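Local coordinates for membrane lipoprotein TpN32 (Treponema pallidum, PDB 1XS5) that binds L-methionine and probably serves as the lipoprotein substrate-binding component of a methionine uptake system, at residues 10-13 / 14-17; 169-172 / 173-176; 61-64 / 65-69. All coordinates share one frame; numbering follows the deposited sequence. Where two conformers were deposited one is given.

Contact 1: 10-13 / 14-17; sequences LSEP and HARL
Ser11, Glu12 and Pro13 hand acceptors to Ala15, Arg16 and Leu17 in the local turn that starts helix 14-26, just after strand 3-9. This is a strand-loop-helix junction at the cleft of a two-lobed periplasmic binding protein fold. It illustrates how a cis-proline loop can start a helix with both backbone and side-chain acceptors. Ala15 N reaches Ser11 O at 3.1 Å, lying above the carbonyl plane, whereas Leu17 N meets Pro13 O within that carbonyl's plane at a straighter 165°. Between these two backbone bonds a carboxylate takes the place of a carbonyl. The chain of Glu12 bends at CG (chi2 -59°) and brings OE1 back to Arg16 N at 3.1 Å, on the syn side of the carboxylate. The two side chains then run alongside each other, but the guanidinium of Arg16 extends past the carboxylate without meeting it, the planes 51° apart. His14 itself touches the methionine and is hydrogen-bonded through NE2 to Asn198, which also binds the ligand, consistent with the turn helping to shape the pocket. The ring of His14 lies beside Pro13, with ND1 3.6 Å from Pro13 CD.

Contact 2: 169-172 / 173-176; sequences VING and NYAI. With MET (methionine), chain B.
Asn171 and Asn173 meet, CB to OD1, where strand 167-170 passes into helix 172-177, a strand-to-helix turn at the ligand cleft of the periplasmic binding protein fold. Both amides border the bound methionine, and they do different work. Asn171 ND2 donates to methionine O at 2.9 Å in a nearly straight bond of 171°; Glu83, Arg115 and Asn198 also hydrogen-bond the ligand. Although Asn171 holds the N-cap position, its side chain makes no capping bond: ND2 serves the ligand instead, while OD1 has a weak hydrogen bond to Ser155. Asn173 approaches from across the turn. With chi1 at 68°, CG lies between its own backbone N and carbonyl carbon, which sets OD1 3.3 Å from Asn171 CB and 3.5 Å from the methionine N. The other end of that amide, ND2, sits 3.3 Å above the centre of the Tyr174 ring and is hydrogen-bonded to Ser11, so its rotation is constrained from two directions. Asn171 OD1 lies near the plane of the Tyr174 ring, at its edge. On the apolar side, Ile170 CG2 packs 4.0 Å from Tyr174 CB and also against Ala175. Backbone bonds from Ala175 N to Asn171 O and from Ile176 N to Gly172 O complete the first helical turn. Val169 is paired with Ala105 in the neighbouring strand 103-107 and packs on helix 110-122, while Ile170 and Ala175 both rest on Tyr88 of strand 86-88.

Contact 3: 61-64 / 65-69; sequences PHMQ and QFNQE. With MET (methionine), chain B.
Pro61 O accepts the N-H of Gln65 at 3.0 Å, one of four successive bonds from N-H of i+4 to O of i along residues 61-68 of helix 60-70, which follows strand 54-59 in the periplasmic binding protein fold and faces the methionine pocket with its early turn. His62 comes next and carries the ligand contact. With CG anti to the backbone N (chi1 -177°), the imidazole presents one face to the methionine's thioether end: the methyl CE lies 3.6 Å above the ring centre, and SD touches His62 CB at the same distance. The opposite face of the ring is covered by a water. ND1 is hydrogen-bonded to Gln58, another pocket residue, which helps fix the ring's rotation, and Tyr40 meets the ring edge-to-face. The backbone O of His62 serves two donors, Phe66 N and that same water, which also donates to Gln65 OE1 at 2.6 Å. Gln65 can reach it because its chain bends at chi2, and its NE2 goes on to Glu69 OE1 at 2.8 Å, arriving from above the carboxylate plane. Met63 O, in turn, receives Asn67 N at 2.8 Å and lies near the plane of the Phe66 ring, at its edge. The side-chain amide of Asn67 folds back over this carbonyl and bonds through ND2 to the backbone O of Leu74, tying the helix to the start of strand 74-82. Gln64 O is likewise shared: it accepts Gln68 N, and a second water donates to it at 2.9 Å while accepting from Gln68 NE2 at 3.3 Å.

From the N terminus, contact 1 closes the turn out of strand 3-9 into helix 14-26, contact 3 lies wholly within helix 60-70, and contact 2 closes the turn from strand 167-170 into helix 172-177. The three follow in series along the chain, none nesting in or crossing another. Contacts 1 and 3 belong to the lobe built on the six-stranded sheet and contact 2 to that of the five-stranded sheet. Contacts 1 and 2 meet directly across the cleft, where Pro13 CD and Glu12 O pack on Asn173 CB. Contacts 2 and 3, their nearest atoms about 8 Å apart, are bridged by the methionine, held at its carboxylate by one and its thioether by the other.

Contact 1: 10-13 / 14-17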
ATOM      1  N   LEU A  10       8.799   3.239  -4.316  1.00 11.65           N
ATOM      2  CA  LEU A  10       7.917   4.297  -4.746  1.00 12.92           C
ATOM      3  C   LEU A  10       7.998   5.528  -3.854  1.00 15.83           C
ATOM      4  O   LEU A  10       7.992   6.655  -4.341  1.00 17.63           O
ATOM      5  CB  LEU A  10       6.468   3.770  -4.703  1.00 16.18           C
ATOM      6  CG  LEU A  10       5.289   4.640  -5.143  1.00 23.54           C
ATOM      7  CD1 LEU A  10       5.407   4.945  -6.629  1.00 18.77           C
ATOM      8  CD2 LEU A  10       4.003   3.843  -4.903  1.00 21.53           C
ATOM      9  N   SER A  11       8.046   5.315  -2.539  1.00 15.81           N
ATOM     10  CA  SER A  11       8.027   6.448  -1.610  1.00 18.03           C
ATOM     11  C   SER A  11       8.238   6.012  -0.167  1.00 16.79           C
ATOM     12  O   SER A  11       8.525   4.845   0.134  1.00 12.77           O
ATOM     13  CB  SER A  11       6.630   7.094  -1.652  1.00 21.34           C
ATOM     14  OG  SER A  11       5.668   6.237  -0.992  1.00 17.00           O
ATOM     15  N   GLU A  12       8.072   6.977   0.724  1.00 19.40           N
ATOM     16  CA  GLU A  12       8.139   6.684   2.147  1.00 20.66           C
ATOM     17  C   GLU A  12       6.844   5.911   2.394  1.00 17.68           C
ATOM     18  O   GLU A  12       5.850   6.133   1.700  1.00 17.12           O
ATOM     19  CB  GLU A  12       8.140   7.981   2.941  1.00 24.30           C
ATOM     20  CG  GLU A  12       9.459   8.762   2.795  1.00 30.60           C
ATOM     21  CD  GLU A  12      10.690   7.961   3.253  1.00 34.06           C
ATOM     22  OE1 GLU A  12      10.519   6.906   3.887  1.00 31.23           O
ATOM     23  OE2 GLU A  12      11.844   8.387   2.990  1.00 37.55           O
ATOM     24  N   PRO A  13       6.809   5.049   3.417  1.00 16.74           N
ATOM     25  CA  PRO A  13       7.894   4.749   4.361  1.00 22.00           C
ATOM     26  C   PRO A  13       8.872   3.681   3.880  1.00 20.73           C
ATOM     27  O   PRO A  13       9.907   3.440   4.515  1.00 22.94           O
ATOM     28  CB  PRO A  13       7.129   4.282   5.590  1.00 25.89           C
ATOM     29  CG  PRO A  13       6.001   3.426   4.931  1.00 22.24           C
ATOM     30  CD  PRO A  13       5.540   4.413   3.836  1.00 25.39           C
ATOM     31  N   HIS A  14       8.558   3.039   2.759  1.00 15.66           N
ATOM     32  CA  HIS A  14       9.392   1.951   2.261  1.00 16.38           C
ATOM     33  C   HIS A  14      10.819   2.397   2.008  1.00 16.59           C
ATOM     34  O   HIS A  14      11.773   1.624   2.216  1.00 15.77           O
ATOM     35  CB  HIS A  14       8.791   1.374   0.952  1.00 14.57           C
ATOM     36  CG  HIS A  14       7.343   1.000   1.080  1.00 13.59           C
ATOM     37  ND1 HIS A  14       6.372   1.903   1.460  1.00 14.87           N
ATOM     38  CD2 HIS A  14       6.716  -0.186   0.926  1.00 13.65           C
ATOM     39  CE1 HIS A  14       5.207   1.284   1.539  1.00 16.79           C
ATOM     40  NE2 HIS A  14       5.389   0.018   1.221  1.00 17.29           N
ATOM     41  N   ALA A  15      10.977   3.631   1.550  1.00 14.10           N
ATOM     42  CA  ALA A  15      12.335   4.124   1.233  1.00 16.14           C
ATOM     43  C   ALA A  15      13.224   4.157   2.464  1.00 21.64           C
ATOM     44  O   ALA A  15      14.362   3.721   2.420  1.00 21.53           O
ATOM     45  CB  ALA A  15      12.262   5.512   0.585  1.00 16.55           C
ATOM     46  N   ARG A  16      12.729   4.714   3.567  1.00 21.82           N
ATOM     47  CA  ARG A  16      13.537   4.719   4.779  1.00 21.64           C
ATOM     48  C   ARG A  16      13.863   3.280   5.246  1.00 23.84           C
ATOM     49  O   ARG A  16      14.976   3.009   5.689  1.00 22.22           O
ATOM     50  CB  ARG A  16      12.794   5.503   5.867  1.00 32.40           C
ATOM     51  CG  ARG A  16      13.647   5.809   7.051  1.00 47.20           C
ATOM     52  CD  ARG A  16      14.768   6.762   6.652  1.00 54.31           C
ATOM     53  NE  ARG A  16      15.684   6.963   7.772  1.00 66.12           N
ATOM     54  CZ  ARG A  16      16.842   7.613   7.692  1.00 70.21           C
ATOM     55  NH1 ARG A  16      17.235   8.135   6.526  1.00 71.01           N
ATOM     56  NH2 ARG A  16      17.606   7.733   8.777  1.00 71.00           N
ATOM     57  N   LEU A  17      12.897   2.367   5.146  0.59 15.29           N
ATOM     58  CA  LEU A  17      13.108   0.981   5.560  0.59 17.96           C
ATOM     59  C   LEU A  17      14.188   0.312   4.676  0.59 21.43           C
ATOM     60  O   LEU A  17      14.988  -0.519   5.124  0.59 18.08           O
ATOM     61  CB  LEU A  17      11.775   0.201   5.455  0.59 18.09           C
ATOM     62  CG  LEU A  17      10.612   0.710   6.320  0.59 19.83           C
ATOM     63  CD1 LEU A  17       9.352  -0.091   6.012  0.59 15.26           C
ATOM     64  CD2 LEU A  17      10.978   0.555   7.831  0.59 17.30           C
TER

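Contact 2: 169-172 / 173-176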
ATOM      1  N   VAL A 169     -10.465   8.083   0.918  1.00 11.92           N
ATOM      2  CA  VAL A 169      -9.874   6.846   1.500  1.00 10.26           C
ATOM      3  C   VAL A 169      -8.465   6.856   0.906  1.00 13.02           C
ATOM      4  O   VAL A 169      -8.295   6.627  -0.297  1.00 13.57           O
ATOM      5  CB  VAL A 169     -10.666   5.621   1.048  1.00  8.08           C
ATOM      6  CG1 VAL A 169     -10.016   4.353   1.564  1.00 10.23           C
ATOM      7  CG2 VAL A 169     -12.132   5.736   1.616  1.00 12.23           C
ATOM      8  N   ILE A 170      -7.456   7.094   1.763  1.00 11.43           N
ATOM      9  CA  ILE A 170      -6.083   7.276   1.288  1.00 11.56           C
ATOM     10  C   ILE A 170      -5.105   6.230   1.776  1.00 12.02           C
ATOM     11  O   ILE A 170      -5.068   5.949   2.974  1.00 11.51           O
ATOM     12  CB  ILE A 170      -5.566   8.713   1.680  1.00  7.75           C
ATOM     13  CG1 ILE A 170      -6.555   9.769   1.156  1.00 12.04           C
ATOM     14  CG2 ILE A 170      -4.193   9.034   0.966  1.00  8.87           C
ATOM     15  CD1 ILE A 170      -6.273  11.202   1.613  1.00 13.12           C
ATOM     16  N   ASN A 171      -4.346   5.620   0.853  1.00  7.55           N
ATOM     17  CA  ASN A 171      -3.340   4.622   1.270  1.00 11.14           C
ATOM     18  C   ASN A 171      -2.417   5.248   2.335  1.00 12.67           C
ATOM     19  O   ASN A 171      -2.025   6.425   2.210  1.00 13.03           O
ATOM     20  CB  ASN A 171      -2.402   4.208   0.139  1.00 11.30           C
ATOM     21  CG  ASN A 171      -3.153   3.660  -1.065  1.00 21.00           C
ATOM     22  OD1 ASN A 171      -3.742   4.422  -1.821  1.00 20.27           O
ATOM     23  ND2 ASN A 171      -3.149   2.343  -1.219  1.00 12.72           N
ATOM     24  N   GLY A 172      -1.980   4.424   3.274  1.00  8.20           N
ATOM     25  CA  GLY A 172      -1.124   4.929   4.338  1.00 15.87           C
ATOM     26  C   GLY A 172       0.126   5.648   3.848  1.00 13.76           C
ATOM     27  O   GLY A 172       0.443   6.716   4.363  1.00 15.79           O
ATOM     28  N   ASN A 173       0.823   5.109   2.846  1.00 11.77           N
ATOM     29  CA  ASN A 173       2.043   5.797   2.427  1.00 10.70           C
ATOM     30  C   ASN A 173       1.757   7.225   1.973  1.00 11.74           C
ATOM     31  O   ASN A 173       2.441   8.209   2.386  1.00 14.03           O
ATOM     32  CB  ASN A 173       2.781   4.994   1.311  1.00 11.44           C
ATOM     33  CG  ASN A 173       2.021   4.958   0.000  1.00 16.18           C
ATOM     34  OD1 ASN A 173       0.920   4.407  -0.092  1.00 13.77           O
ATOM     35  ND2 ASN A 173       2.620   5.547  -1.037  1.00 13.76           N
ATOM     36  N   TYR A 174       0.719   7.394   1.164  1.00 11.02           N
ATOM     37  CA  TYR A 174       0.413   8.740   0.672  1.00  9.82           C
ATOM     38  C   TYR A 174      -0.174   9.648   1.731  1.00 13.22           C
ATOM     39  O   TYR A 174       0.042  10.881   1.696  1.00 12.01           O
ATOM     40  CB  TYR A 174      -0.545   8.665  -0.533  1.00 13.14           C
ATOM     41  CG  TYR A 174       0.152   8.113  -1.739  1.00 13.37           C
ATOM     42  CD1 TYR A 174       1.332   8.692  -2.185  1.00 18.71           C
ATOM     43  CD2 TYR A 174      -0.369   7.037  -2.454  1.00 19.05           C
ATOM     44  CE1 TYR A 174       1.978   8.231  -3.323  1.00 22.09           C
ATOM     45  CE2 TYR A 174       0.282   6.548  -3.601  1.00 20.83           C
ATOM     46  CZ  TYR A 174       1.448   7.155  -4.024  1.00 24.47           C
ATOM     47  OH  TYR A 174       2.128   6.726  -5.149  1.00 26.69           O
ATOM     48  N   ALA A 175      -0.919   9.055   2.673  1.00 10.79           N
ATOM     49  CA  ALA A 175      -1.522   9.839   3.764  1.00 12.28           C
ATOM     50  C   ALA A 175      -0.367  10.386   4.647  1.00 13.54           C
ATOM     51  O   ALA A 175      -0.305  11.582   4.949  1.00 14.51           O
ATOM     52  CB  ALA A 175      -2.441   8.918   4.629  1.00  6.46           C
ATOM     53  N   ILE A 176       0.550   9.502   5.045  1.00 12.61           N
ATOM     54  CA  ILE A 176       1.669   9.881   5.905  1.00 16.27           C
ATOM     55  C   ILE A 176       2.519  10.970   5.245  1.00 17.29           C
ATOM     56  O   ILE A 176       2.962  11.935   5.883  1.00 11.91           O
ATOM     57  CB  ILE A 176       2.527   8.634   6.224  1.00 21.48           C
ATOM     58  CG1 ILE A 176       1.746   7.684   7.150  1.00 20.06           C
ATOM     59  CG2 ILE A 176       3.823   9.057   6.849  1.00 28.56           C
ATOM     60  CD1 ILE A 176       2.374   6.263   7.069  1.00 27.76           C
TER
HETATM   61  N   MET B 301       1.639   1.009   0.635  1.00 16.99           N
HETATM   62  CA  MET B 301       0.328   0.714  -0.052  1.00 15.58           C
HETATM   63  C   MET B 301      -0.776   0.226   0.912  1.00 19.64           C
HETATM   64  O   MET B 301      -1.922   0.732   0.831  1.00 18.90           O
HETATM   65  CB  MET B 301       0.527  -0.359  -1.145  1.00 16.82           C
HETATM   66  CG  MET B 301      -0.680  -0.474  -2.051  1.00 13.47           C
HETATM   67  SD  MET B 301      -0.535  -1.743  -3.330  1.00 12.43           S
HETATM   68  CE  MET B 301       0.513  -0.813  -4.526  1.00 10.58           C
HETATM   69  OXT MET B 301      -0.478  -0.666   1.737  1.00 20.90           O

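Contact 3: 61-64 / 65-69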
ATOM      1  N   PRO A  61      -2.571  -8.687  -3.011  1.00 13.45           N
ATOM      2  CA  PRO A  61      -3.673  -8.542  -3.964  1.00 16.90           C
ATOM      3  C   PRO A  61      -3.249  -7.658  -5.158  1.00 14.21           C
ATOM      4  O   PRO A  61      -3.647  -7.896  -6.281  1.00 16.39           O
ATOM      5  CB  PRO A  61      -4.785  -7.886  -3.122  1.00 16.76           C
ATOM      6  CG  PRO A  61      -4.613  -8.547  -1.783  1.00 17.87           C
ATOM      7  CD  PRO A  61      -3.058  -8.517  -1.615  1.00 14.54           C
ATOM      8  N   HIS A  62      -2.432  -6.641  -4.907  1.00 13.56           N
ATOM      9  CA  HIS A  62      -1.977  -5.778  -5.994  1.00 13.45           C
ATOM     10  C   HIS A  62      -1.062  -6.554  -6.959  1.00 12.62           C
ATOM     11  O   HIS A  62      -1.191  -6.440  -8.155  1.00 14.76           O
ATOM     12  CB  HIS A  62      -1.264  -4.543  -5.425  1.00 11.13           C
ATOM     13  CG  HIS A  62      -0.826  -3.578  -6.482  1.00 13.54           C
ATOM     14  ND1 HIS A  62       0.383  -3.686  -7.130  1.00 11.75           N
ATOM     15  CD2 HIS A  62      -1.472  -2.541  -7.054  1.00 10.68           C
ATOM     16  CE1 HIS A  62       0.466  -2.745  -8.054  1.00  8.44           C
ATOM     17  NE2 HIS A  62      -0.652  -2.040  -8.032  1.00 15.35           N
ATOM     18  N   MET A  63      -0.141  -7.322  -6.407  1.00 15.04           N
ATOM     19  CA  MET A  63       0.793  -8.145  -7.162  1.00 16.26           C
ATOM     20  C   MET A  63       0.003  -9.161  -8.007  1.00 18.46           C
ATOM     21  O   MET A  63       0.314  -9.393  -9.200  1.00 16.59           O
ATOM     22  CB  MET A  63       1.702  -8.894  -6.174  1.00 17.21           C
ATOM     23  CG  MET A  63       2.837  -9.634  -6.846  1.00 17.26           C
ATOM     24  SD  MET A  63       3.673 -10.761  -5.724  1.00 20.20           S
ATOM     25  CE  MET A  63       2.383 -12.061  -5.494  1.00 18.86           C
ATOM     26  N   GLN A  64      -1.013  -9.772  -7.383  1.00 17.88           N
ATOM     27  CA  GLN A  64      -1.861 -10.738  -8.100  1.00 18.94           C
ATOM     28  C   GLN A  64      -2.574 -10.084  -9.242  1.00 20.96           C
ATOM     29  O   GLN A  64      -2.626 -10.640 -10.341  1.00 22.16           O
ATOM     30  CB  GLN A  64      -2.860 -11.413  -7.138  1.00 16.47           C
ATOM     31  CG  GLN A  64      -2.107 -12.344  -6.191  1.00 22.61           C
ATOM     32  CD  GLN A  64      -2.952 -12.915  -5.064  1.00 38.09           C
ATOM     33  OE1 GLN A  64      -3.957 -12.317  -4.653  1.00 38.92           O
ATOM     34  NE2 GLN A  64      -2.528 -14.075  -4.528  1.00 34.38           N
ATOM     35  N   GLN A  65      -3.113  -8.890  -9.007  1.00 16.44           N
ATOM     36  CA  GLN A  65      -3.777  -8.161 -10.068  1.00 17.07           C
ATOM     37  C   GLN A  65      -2.776  -7.958 -11.210  1.00 20.75           C
ATOM     38  O   GLN A  65      -3.109  -8.179 -12.386  1.00 20.43           O
ATOM     39  CB  GLN A  65      -4.269  -6.796  -9.540  1.00 18.04           C
ATOM     40  CG  GLN A  65      -5.286  -6.028 -10.415  1.00 29.14           C
ATOM     41  CD  GLN A  65      -4.719  -5.492 -11.731  1.00 39.41           C
ATOM     42  OE1 GLN A  65      -3.579  -4.988 -11.791  1.00 34.72           O
ATOM     43  NE2 GLN A  65      -5.527  -5.578 -12.799  1.00 38.01           N
ATOM     44  N   PHE A  66      -1.552  -7.523 -10.886  1.00 18.82           N
ATOM     45  CA  PHE A  66      -0.565  -7.301 -11.955  1.00 19.07           C
ATOM     46  C   PHE A  66      -0.264  -8.595 -12.716  1.00 22.23           C
ATOM     47  O   PHE A  66      -0.191  -8.579 -13.951  1.00 23.79           O
ATOM     48  CB  PHE A  66       0.756  -6.738 -11.410  1.00 16.35           C
ATOM     49  CG  PHE A  66       1.871  -6.707 -12.431  1.00 14.96           C
ATOM     50  CD1 PHE A  66       2.040  -5.603 -13.259  1.00 13.42           C
ATOM     51  CD2 PHE A  66       2.753  -7.802 -12.563  1.00 16.75           C
ATOM     52  CE1 PHE A  66       3.087  -5.586 -14.214  1.00 19.57           C
ATOM     53  CE2 PHE A  66       3.792  -7.795 -13.505  1.00 19.49           C
ATOM     54  CZ  PHE A  66       3.957  -6.683 -14.336  1.00 13.11           C
ATOM     55  N   ASN A  67      -0.042  -9.693 -11.997  1.00 20.60           N
ATOM     56  CA  ASN A  67       0.222 -10.978 -12.669  1.00 23.24           C
ATOM     57  C   ASN A  67      -0.899 -11.351 -13.657  1.00 29.89           C
ATOM     58  O   ASN A  67      -0.636 -11.784 -14.781  1.00 24.82           O
ATOM     59  CB  ASN A  67       0.370 -12.103 -11.644  1.00 20.01           C
ATOM     60  CG  ASN A  67       1.712 -12.087 -10.945  1.00 22.06           C
ATOM     61  OD1 ASN A  67       2.655 -11.473 -11.420  1.00 19.34           O
ATOM     62  ND2 ASN A  67       1.805 -12.775  -9.833  1.00 16.75           N
ATOM     63  N   GLN A  68      -2.159 -11.169 -13.250  1.00 27.51           N
ATOM     64  CA  GLN A  68      -3.268 -11.489 -14.127  1.00 30.74           C
ATOM     65  C   GLN A  68      -3.390 -10.572 -15.337  1.00 33.81           C
ATOM     66  O   GLN A  68      -3.609 -11.035 -16.467  1.00 32.10           O
ATOM     67  CB  GLN A  68      -4.590 -11.440 -13.355  1.00 34.77           C
ATOM     68  CG  GLN A  68      -4.803 -12.630 -12.447  1.00 45.69           C
ATOM     69  CD  GLN A  68      -6.214 -12.663 -11.847  1.00 50.31           C
ATOM     70  OE1 GLN A  68      -7.194 -12.367 -12.536  1.00 56.07           O
ATOM     71  NE2 GLN A  68      -6.318 -13.035 -10.569  1.00 52.14           N
ATOM     72  N   GLU A  69      -3.260  -9.266 -15.109  1.00 25.14           N
ATOM     73  CA  GLU A  69      -3.426  -8.316 -16.188  1.00 27.72           C
ATOM     74  C   GLU A  69      -2.260  -8.181 -17.136  1.00 32.74           C
ATOM     75  O   GLU A  69      -2.466  -7.928 -18.326  1.00 29.28           O
ATOM     76  CB  GLU A  69      -3.777  -6.935 -15.627  1.00 35.62           C
ATOM     77  CG  GLU A  69      -3.747  -5.842 -16.697  1.00 49.85           C
ATOM     78  CD  GLU A  69      -4.483  -4.563 -16.305  1.00 54.18           C
ATOM     79  OE1 GLU A  69      -4.515  -4.236 -15.091  1.00 53.44           O
ATOM     80  OE2 GLU A  69      -5.012  -3.882 -17.229  1.00 54.33           O
TER
HETATM   81  N   MET B 301       1.639   1.009   0.635  1.00 16.99           N
HETATM   82  CA  MET B 301       0.328   0.714  -0.052  1.00 15.58           C
HETATM   83  C   MET B 301      -0.776   0.226   0.912  1.00 19.64           C
HETATM   84  O   MET B 301      -1.922   0.732   0.831  1.00 18.90           O
HETATM   85  CB  MET B 301       0.527  -0.359  -1.145  1.00 16.82           C
HETATM   86  CG  MET B 301      -0.680  -0.474  -2.051  1.00 13.47           C
HETATM   87  SD  MET B 301      -0.535  -1.743  -3.330  1.00 12.43           S
HETATM   88  CE  MET B 301       0.513  -0.813  -4.526  1.00 10.58           C
HETATM   89  OXT MET B 301      -0.478  -0.666   1.737  1.00 20.90           O
HETATM   90  O   HOH W   1      -2.082  -4.261  -9.815  1.00 31.86           O
HETATM   91  O   HOH W   2      -3.135 -13.494  -9.946  1.00 39.08           O